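Local atomic coordinates of SusD homolog (Bacteroides thetaiotaomicron VPI-5482, PDB entry 3IHV), a protein that probably binds glycans at the bacterial outer membrane as a SusD-family protein, working in nutrient capture by a gut bacterium. Residues L199-L202 with T203-A207; Y393-Y397 with A398-L402; E160-Y163 with E164-D168. All coordinates share one frame; numbering follows the deposited sequence.

Interaction 1 is the middle of the three. Its helix 195-210 lies against helix 159-176, which carries interaction 3, and against helix 397-412, into which the strand of interaction 2 leads. Its centre is about 10 Å from that of interaction 2 and about 12 Å from that of interaction 3, whereas interactions 2 and 3, centres about 22 Å apart, do not touch. K204 NZ forms a salt bridge of 2.7 Å with D399 OD2, and L395 CD2 packs 3.3 Å from L201 N. Toward interaction 3, Y206 OH probably hydrogen-bonds E167 OE2 at 2.6 Å, beside a bound 1,2-ethanediol. None of the residues in these contacts belongs to either sodium site.

Interaction 1: residues L199-L202 with T203-A207; sequences LGLL and TKVYA
L202 and Y206, one helical turn apart, make the tight part of this contact. The branch carbon of L202 meets the tyrosine ring, CG lying 3.4 Å from Y206 CE2, while methyl CD1 sits over one ring face, 3.9 Å from the centroid and 20° off the normal, a CH-pi contact. Both torsions matter here: L202 puts CG opposite its backbone N (chi1 -176°), and Y206 swings its ring back beside its own N (chi1 -73°), which brings the ring over the leucine. The same two residues are joined by the backbone bond from Y206 N to L202 O, 2.9 Å long.

A second close point is polar. L199 O is gripped twice by one residue: T203 N reaches it at 3.0 Å and the hydroxyl T203 OG1 at 2.8 Å, from opposite faces of the carbonyl plane, so the hydroxyl donates its hydrogen within the helix.

The other side is looser but no more exposed, since every touching residue is buried. L201 CG comes only to 4.3 Å of V205 CG2, and K204 leads its amine away to D399. Helix 107-135 packs on this side, F129 touching L201, K204 and V205. The arrangement is that of i/i+4 packing along a helix buried among its neighbours, within the helical, TPR-related fold of the SusD family.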
loop_
_atom_site.group_PDB
_atom_site.type_symbol
_atom_site.label_atom_id
_atom_site.label_comp_id
_atom_site.label_asym_id
_atom_site.label_seq_id
_atom_site.Cartn_x
_atom_site.Cartn_y
_atom_site.Cartn_z
ATOM N N LEU A 199 -9.401 7.566 -10.774
ATOM C CA LEU A 199 -9.605 6.508 -11.775
ATOM C C LEU A 199 -8.739 5.293 -11.440
ATOM O O LEU A 199 -9.174 4.162 -11.579
ATOM C CB LEU A 199 -9.233 6.993 -13.169
ATOM C CG LEU A 199 -10.121 8.032 -13.853
ATOM C CD1 LEU A 199 -9.336 8.793 -14.969
ATOM C CD2 LEU A 199 -11.364 7.338 -14.389
ATOM N N GLY A 200 -7.501 5.549 -11.026
ATOM C CA GLY A 200 -6.612 4.428 -10.655
ATOM C C GLY A 200 -7.145 3.603 -9.497
ATOM O O GLY A 200 -7.171 2.343 -9.535
ATOM N N LEU A 201 -7.593 4.302 -8.448
ATOM C CA LEU A 201 -8.114 3.602 -7.292
ATOM C C LEU A 201 -9.401 2.852 -7.643
ATOM O O LEU A 201 -9.579 1.722 -7.208
ATOM C CB LEU A 201 -8.324 4.561 -6.114
ATOM C CG LEU A 201 -8.853 3.893 -4.833
ATOM C CD1 LEU A 201 -7.905 2.830 -4.348
ATOM C CD2 LEU A 201 -9.079 4.953 -3.765
ATOM N N LEU A 202 -10.271 3.464 -8.432
ATOM C CA LEU A 202 -11.517 2.805 -8.845
ATOM C C LEU A 202 -11.208 1.528 -9.642
ATOM O O LEU A 202 -11.896 0.527 -9.492
ATOM C CB LEU A 202 -12.414 3.759 -9.616
ATOM C CG LEU A 202 -13.768 3.191 -10.014
ATOM C CD1 LEU A 202 -14.505 2.600 -8.798
ATOM C CD2 LEU A 202 -14.627 4.241 -10.770
ATOM N N THR A 203 -10.164 1.560 -10.460
ATOM C CA THR A 203 -9.725 0.363 -11.186
ATOM C C THR A 203 -9.387 -0.747 -10.192
ATOM O O THR A 203 -9.808 -1.888 -10.361
ATOM C CB THR A 203 -8.473 0.681 -12.048
ATOM O OG1 THR A 203 -8.780 1.718 -12.969
ATOM C CG2 THR A 203 -7.922 -0.550 -12.786
ATOM N N LYS A 204 -8.609 -0.414 -9.166
ATOM C CA LYS A 204 -8.217 -1.419 -8.156
ATOM C C LYS A 204 -9.417 -1.948 -7.360
ATOM O O LYS A 204 -9.487 -3.110 -7.037
ATOM C CB LYS A 204 -7.108 -0.924 -7.249
ATOM C CG LYS A 204 -6.639 -1.941 -6.183
ATOM C CD LYS A 204 -5.419 -1.463 -5.418
ATOM C CE LYS A 204 -4.160 -1.670 -6.231
ATOM N NZ LYS A 204 -2.929 -1.453 -5.449
ATOM N N VAL A 205 -10.343 -1.058 -7.046
ATOM C CA VAL A 205 -11.595 -1.440 -6.368
ATOM C C VAL A 205 -12.376 -2.396 -7.204
ATOM O O VAL A 205 -12.802 -3.439 -6.716
ATOM C CB VAL A 205 -12.419 -0.156 -6.049
ATOM C CG1 VAL A 205 -13.903 -0.475 -5.688
ATOM C CG2 VAL A 205 -11.700 0.691 -4.984
ATOM N N TYR A 206 -12.573 -2.082 -8.490
ATOM C CA TYR A 206 -13.288 -3.009 -9.342
ATOM C C TYR A 206 -12.582 -4.345 -9.492
ATOM O O TYR A 206 -13.245 -5.389 -9.480
ATOM C CB TYR A 206 -13.517 -2.446 -10.744
ATOM C CG TYR A 206 -14.560 -1.341 -10.865
ATOM C CD1 TYR A 206 -15.844 -1.508 -10.339
ATOM C CD2 TYR A 206 -14.335 -0.255 -11.671
ATOM C CE1 TYR A 206 -16.820 -0.502 -10.478
ATOM C CE2 TYR A 206 -15.307 0.726 -11.867
ATOM C CZ TYR A 206 -16.560 0.580 -11.299
ATOM O OH TYR A 206 -17.521 1.556 -11.472
ATOM N N ALA A 207 -11.260 -4.325 -9.661
ATOM C CA ALA A 207 -10.510 -5.591 -9.796
ATOM C C ALA A 207 -10.689 -6.471 -8.540
ATOM O O ALA A 207 -10.844 -7.685 -8.644
ATOM C CB ALA A 207 -9.001 -5.297 -10.043
#

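Interaction 2: residues Y393-Y397 with A398-L402; sequences YFLRY and ADVLL
Y397 and L401 supply the main apolar contact. The leucine branch lies obliquely against the ring: L401 CD1 is 3.7 Å from Y397 CE2, and L401 CG stands off-centre, 4.3 Å from the ring centroid. Y397 sets CG opposite its backbone N (chi1 -173°); the ring runs outward, roughly across the helix axis, and L401 packs on it. A looser apolar pair, L395 CD2 with V400 CG2 at 4.1 Å, ties the end of the strand to the same turn, the two side chains crossing at about a right angle.

Backbone hydrogen bonds come next. L401 N reaches Y397 O at 2.8 Å with an angle of 160°, a regular helical bond. One residue earlier the pattern is slack: R396 O receives two weak bonds, from D399 N at 3.0 Å, bent to 126°, and from V400 N at 3.4 Å.

Water and charge form the third group. A single water accepts from R396 N and donates to D399 OD2, both at 2.8 Å, bridging the last strand residue and the first turn. D399 also pairs with K204 and R459, and the R396 guanidinium with E258, E462 and E466; such partners would be expected to keep these buried groups ionised. The whole is a strand-to-helix junction with R396 at the N-cap position, just after a classic beta bulge where F394 and L395 face I261.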
loop_
_atom_site.group_PDB
_atom_site.type_symbol
_atom_site.label_atom_id
_atom_site.label_comp_id
_atom_site.label_asym_id
_atom_site.label_seq_id
_atom_site.Cartn_x
_atom_site.Cartn_y
_atom_site.Cartn_z
ATOM N N TYR A 393 4.037 5.340 -1.063
ATOM C CA TYR A 393 3.247 5.150 -2.268
ATOM C C TYR A 393 2.135 4.120 -2.020
ATOM O O TYR A 393 2.401 2.917 -1.825
ATOM C CB TYR A 393 4.043 4.611 -3.448
ATOM C CG TYR A 393 5.065 5.549 -4.062
ATOM C CD1 TYR A 393 4.663 6.728 -4.710
ATOM C CD2 TYR A 393 6.404 5.216 -4.058
ATOM C CE1 TYR A 393 5.582 7.563 -5.312
ATOM C CE2 TYR A 393 7.358 6.052 -4.656
ATOM C CZ TYR A 393 6.931 7.216 -5.290
ATOM O OH TYR A 393 7.862 8.026 -5.880
ATOM N N PHE A 394 0.890 4.579 -2.015
ATOM C CA PHE A 394 -0.238 3.664 -1.958
ATOM C C PHE A 394 -0.646 3.191 -3.375
ATOM O O PHE A 394 -1.102 2.038 -3.573
ATOM C CB PHE A 394 -1.415 4.336 -1.227
ATOM C CG PHE A 394 -2.661 3.470 -1.132
ATOM C CD1 PHE A 394 -2.701 2.378 -0.284
ATOM C CD2 PHE A 394 -3.805 3.820 -1.822
ATOM C CE1 PHE A 394 -3.852 1.595 -0.181
ATOM C CE2 PHE A 394 -4.963 3.058 -1.730
ATOM C CZ PHE A 394 -4.993 1.945 -0.895
ATOM N N LEU A 395 -0.558 4.090 -4.366
ATOM C CA LEU A 395 -0.930 3.768 -5.740
ATOM C C LEU A 395 -0.078 4.541 -6.748
ATOM O O LEU A 395 -0.042 5.799 -6.726
ATOM C CB LEU A 395 -2.413 4.104 -6.019
ATOM C CG LEU A 395 -2.952 3.569 -7.364
ATOM C CD1 LEU A 395 -2.887 2.045 -7.392
ATOM C CD2 LEU A 395 -4.373 4.103 -7.630
ATOM N N ARG A 396 0.633 3.801 -7.597
ATOM C CA ARG A 396 1.457 4.335 -8.667
ATOM C C ARG A 396 0.830 3.963 -10.015
ATOM O O ARG A 396 0.177 2.942 -10.139
ATOM C CB ARG A 396 2.872 3.719 -8.641
ATOM C CG ARG A 396 3.631 4.053 -7.400
ATOM C CD ARG A 396 5.114 3.797 -7.507
ATOM N NE ARG A 396 5.523 2.410 -7.379
ATOM C CZ ARG A 396 5.901 1.601 -8.384
ATOM N NH1 ARG A 396 5.883 1.988 -9.667
ATOM N NH2 ARG A 396 6.348 0.394 -8.089
ATOM N N TYR A 397 1.084 4.736 -11.048
ATOM C CA TYR A 397 0.540 4.390 -12.363
ATOM C C TYR A 397 0.975 3.020 -12.857
ATOM O O TYR A 397 0.214 2.368 -13.580
ATOM C CB TYR A 397 0.966 5.462 -13.338
ATOM C CG TYR A 397 0.407 5.422 -14.722
ATOM C CD1 TYR A 397 -0.905 5.770 -14.974
ATOM C CD2 TYR A 397 1.218 5.128 -15.803
ATOM C CE1 TYR A 397 -1.409 5.793 -16.255
ATOM C CE2 TYR A 397 0.726 5.154 -17.084
ATOM C CZ TYR A 397 -0.601 5.503 -17.307
ATOM O OH TYR A 397 -1.073 5.550 -18.584
ATOM N N ALA A 398 2.178 2.546 -12.490
ATOM C CA ALA A 398 2.586 1.204 -12.943
ATOM C C ALA A 398 1.604 0.112 -12.462
ATOM O O ALA A 398 1.349 -0.853 -13.149
ATOM C CB ALA A 398 4.017 0.865 -12.471
ATOM N N ASP A 399 1.120 0.268 -11.241
ATOM C CA ASP A 399 0.137 -0.657 -10.622
ATOM C C ASP A 399 -1.113 -0.641 -11.490
ATOM O O ASP A 399 -1.668 -1.703 -11.883
ATOM C CB ASP A 399 -0.116 -0.148 -9.196
ATOM C CG ASP A 399 -0.904 -1.109 -8.304
ATOM O OD1 ASP A 399 -1.563 -2.041 -8.796
ATOM O OD2 ASP A 399 -0.873 -0.881 -7.066
ATOM N N VAL A 400 -1.543 0.562 -11.884
ATOM C CA VAL A 400 -2.721 0.680 -12.718
ATOM C C VAL A 400 -2.496 0.052 -14.102
ATOM O O VAL A 400 -3.379 -0.648 -14.592
ATOM C CB VAL A 400 -3.228 2.130 -12.863
ATOM C CG1 VAL A 400 -4.502 2.155 -13.737
ATOM C CG2 VAL A 400 -3.501 2.775 -11.463
ATOM N N LEU A 401 -1.318 0.244 -14.701
ATOM C CA LEU A 401 -1.052 -0.416 -15.992
ATOM C C LEU A 401 -1.168 -1.934 -15.822
ATOM O O LEU A 401 -1.759 -2.617 -16.648
ATOM C CB LEU A 401 0.321 -0.074 -16.563
ATOM C CG LEU A 401 0.474 1.354 -17.093
ATOM C CD1 LEU A 401 1.941 1.691 -17.471
ATOM C CD2 LEU A 401 -0.462 1.624 -18.271
ATOM N N LEU A 402 -0.600 -2.447 -14.736
ATOM C CA LEU A 402 -0.652 -3.906 -14.532
ATOM C C LEU A 402 -2.103 -4.368 -14.282
ATOM O O LEU A 402 -2.524 -5.432 -14.774
ATOM C CB LEU A 402 0.274 -4.325 -13.406
ATOM C CG LEU A 402 1.768 -4.138 -13.686
ATOM C CD1 LEU A 402 2.648 -4.602 -12.529
ATOM C CD2 LEU A 402 2.173 -4.880 -14.957
HETATM O O HOH W 1 0.941 1.191 -6.620
#

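Interaction 3: residues E160-Y163 with E164-D168; sequences EKVY and EYIED. With EDO (1,2-ethanediol), chain H.
E164 meets K161 on the outward side of an alpha-helix, in an i/i+3 salt bridge that marks the solvent-facing surface of this amphipathic segment of helix 159-176. K161 NZ lies 2.8 Å from E164 OE2, which it approaches from above the carboxylate plane, 47° out of it. The other oxygen, E164 OE1, is 3.1 Å from the same NZ. The two chains run side by side in the same direction, but with different shapes: E164 is extended, whereas K161 is bent at chi2 and chi3, which folds the longer lysine back and brings its amine to the carboxylate. Both side chains also touch a crystal neighbour, so their precise placement may owe something to the lattice.

Y163 and I166 represent the buried side. Methyl I166 CD1 approaches the tyrosine obliquely, 4.3 Å from Y163 CD1, and comes to 4.1 Å of V162 CG1, so one isoleucine branch spans two residues of the preceding turn. These separations make a modest contact, and most of the enclosure comes from elsewhere: Y163 stacks on W209 and packs on F129 and V132, while I166 rests on Y128 and V205.

Of the four backbone bonds, I166 N to V162 O is the straightest, at 166°. E167 N bonds Y163 O. The carboxylate oxygen E167 OE2 also bonds Y206 OH, and a 1,2-ethanediol, probably from the crystallisation liquor and held as well by K219, donates from its O2 to E167 OE2 at 2.6 Å.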
loop_
_atom_site.group_PDB
_atom_site.type_symbol
_atom_site.label_atom_id
_atom_site.label_comp_id
_atom_site.label_asym_id
_atom_site.label_seq_id
_atom_site.Cartn_x
_atom_site.Cartn_y
_atom_site.Cartn_z
ATOM N N GLU A 160 -20.969 -6.276 -1.058
ATOM C CA GLU A 160 -21.432 -5.735 -2.327
ATOM C C GLU A 160 -21.988 -4.332 -2.154
ATOM O O GLU A 160 -21.760 -3.468 -3.005
ATOM C CB GLU A 160 -22.581 -6.573 -2.912
ATOM C CG GLU A 160 -22.203 -7.904 -3.386
ATOM C CD GLU A 160 -22.261 -9.018 -2.339
ATOM O OE1 GLU A 160 -22.304 -8.721 -1.134
ATOM O OE2 GLU A 160 -22.251 -10.213 -2.773
ATOM N N LYS A 161 -22.686 -4.101 -1.043
ATOM C CA LYS A 161 -23.243 -2.791 -0.760
ATOM C C LYS A 161 -22.145 -1.823 -0.356
ATOM O O LYS A 161 -22.249 -0.665 -0.686
ATOM C CB LYS A 161 -24.321 -2.838 0.327
ATOM C CG LYS A 161 -25.555 -3.632 -0.045
ATOM C CD LYS A 161 -26.154 -3.244 -1.409
ATOM C CE LYS A 161 -26.684 -1.813 -1.479
ATOM N NZ LYS A 161 -27.125 -1.476 -2.903
ATOM N N VAL A 162 -21.114 -2.274 0.364
ATOM C CA VAL A 162 -20.008 -1.382 0.699
ATOM C C VAL A 162 -19.264 -1.022 -0.604
ATOM O O VAL A 162 -18.882 0.150 -0.806
ATOM C CB VAL A 162 -19.091 -2.004 1.738
ATOM C CG1 VAL A 162 -17.932 -1.074 2.066
ATOM C CG2 VAL A 162 -19.911 -2.347 3.019
ATOM N N TYR A 163 -19.072 -2.001 -1.503
ATOM C CA TYR A 163 -18.433 -1.725 -2.785
ATOM C C TYR A 163 -19.232 -0.709 -3.596
ATOM O O TYR A 163 -18.672 0.186 -4.224
ATOM C CB TYR A 163 -18.122 -2.996 -3.613
ATOM C CG TYR A 163 -16.764 -3.612 -3.282
ATOM C CD1 TYR A 163 -15.588 -2.967 -3.678
ATOM C CD2 TYR A 163 -16.635 -4.802 -2.559
ATOM C CE1 TYR A 163 -14.364 -3.474 -3.380
ATOM C CE2 TYR A 163 -15.408 -5.343 -2.299
ATOM C CZ TYR A 163 -14.255 -4.680 -2.703
ATOM O OH TYR A 163 -12.994 -5.125 -2.412
ATOM N N GLU A 164 -20.539 -0.852 -3.629
ATOM C CA GLU A 164 -21.354 0.113 -4.339
ATOM C C GLU A 164 -21.204 1.533 -3.766
ATOM O O GLU A 164 -21.177 2.515 -4.513
ATOM C CB GLU A 164 -22.788 -0.403 -4.302
ATOM C CG GLU A 164 -23.788 0.478 -4.928
ATOM C CD GLU A 164 -25.148 -0.190 -4.974
ATOM O OE1 GLU A 164 -26.165 0.539 -5.065
ATOM O OE2 GLU A 164 -25.178 -1.444 -4.879
ATOM N N TYR A 165 -21.091 1.634 -2.449
ATOM C CA TYR A 165 -20.900 2.921 -1.784
ATOM C C TYR A 165 -19.533 3.515 -2.162
ATOM O O TYR A 165 -19.444 4.683 -2.534
ATOM C CB TYR A 165 -21.023 2.713 -0.290
ATOM C CG TYR A 165 -21.118 3.977 0.499
ATOM C CD1 TYR A 165 -22.339 4.603 0.701
ATOM C CD2 TYR A 165 -20.005 4.545 1.041
ATOM C CE1 TYR A 165 -22.416 5.789 1.426
ATOM C CE2 TYR A 165 -20.076 5.701 1.775
ATOM C CZ TYR A 165 -21.270 6.307 1.978
ATOM O OH TYR A 165 -21.300 7.457 2.726
ATOM N N ILE A 166 -18.479 2.693 -2.130
ATOM C CA ILE A 166 -17.140 3.145 -2.550
ATOM C C ILE A 166 -17.181 3.629 -4.025
ATOM O O ILE A 166 -16.659 4.670 -4.366
ATOM C CB ILE A 166 -16.131 1.993 -2.445
ATOM C CG1 ILE A 166 -15.966 1.596 -0.978
ATOM C CG2 ILE A 166 -14.774 2.362 -3.115
ATOM C CD1 ILE A 166 -15.338 0.231 -0.798
ATOM N N GLU A 167 -17.868 2.863 -4.855
ATOM C CA GLU A 167 -17.971 3.125 -6.281
ATOM C C GLU A 167 -18.629 4.452 -6.534
ATOM O O GLU A 167 -18.129 5.245 -7.353
ATOM C CB GLU A 167 -18.771 2.031 -6.940
ATOM C CG GLU A 167 -19.013 2.278 -8.412
ATOM C CD GLU A 167 -19.942 1.223 -9.068
ATOM O OE1 GLU A 167 -20.892 0.713 -8.435
ATOM O OE2 GLU A 167 -19.740 0.947 -10.255
ATOM N N ASP A 168 -19.717 4.729 -5.829
ATOM C CA ASP A 168 -20.395 6.019 -5.999
ATOM C C ASP A 168 -19.457 7.160 -5.611
ATOM O O ASP A 168 -19.404 8.215 -6.285
ATOM C CB ASP A 168 -21.673 6.078 -5.165
ATOM C CG ASP A 168 -22.777 5.226 -5.746
ATOM O OD1 ASP A 168 -22.679 4.881 -6.938
ATOM O OD2 ASP A 168 -23.725 4.895 -5.006
HETATM C C1 EDO H . -20.519 -0.243 -13.834
HETATM O O1 EDO H . -21.729 -0.971 -14.080
HETATM C C2 EDO H . -19.675 -1.132 -12.959
HETATM O O2 EDO H . -20.275 -1.132 -11.678
#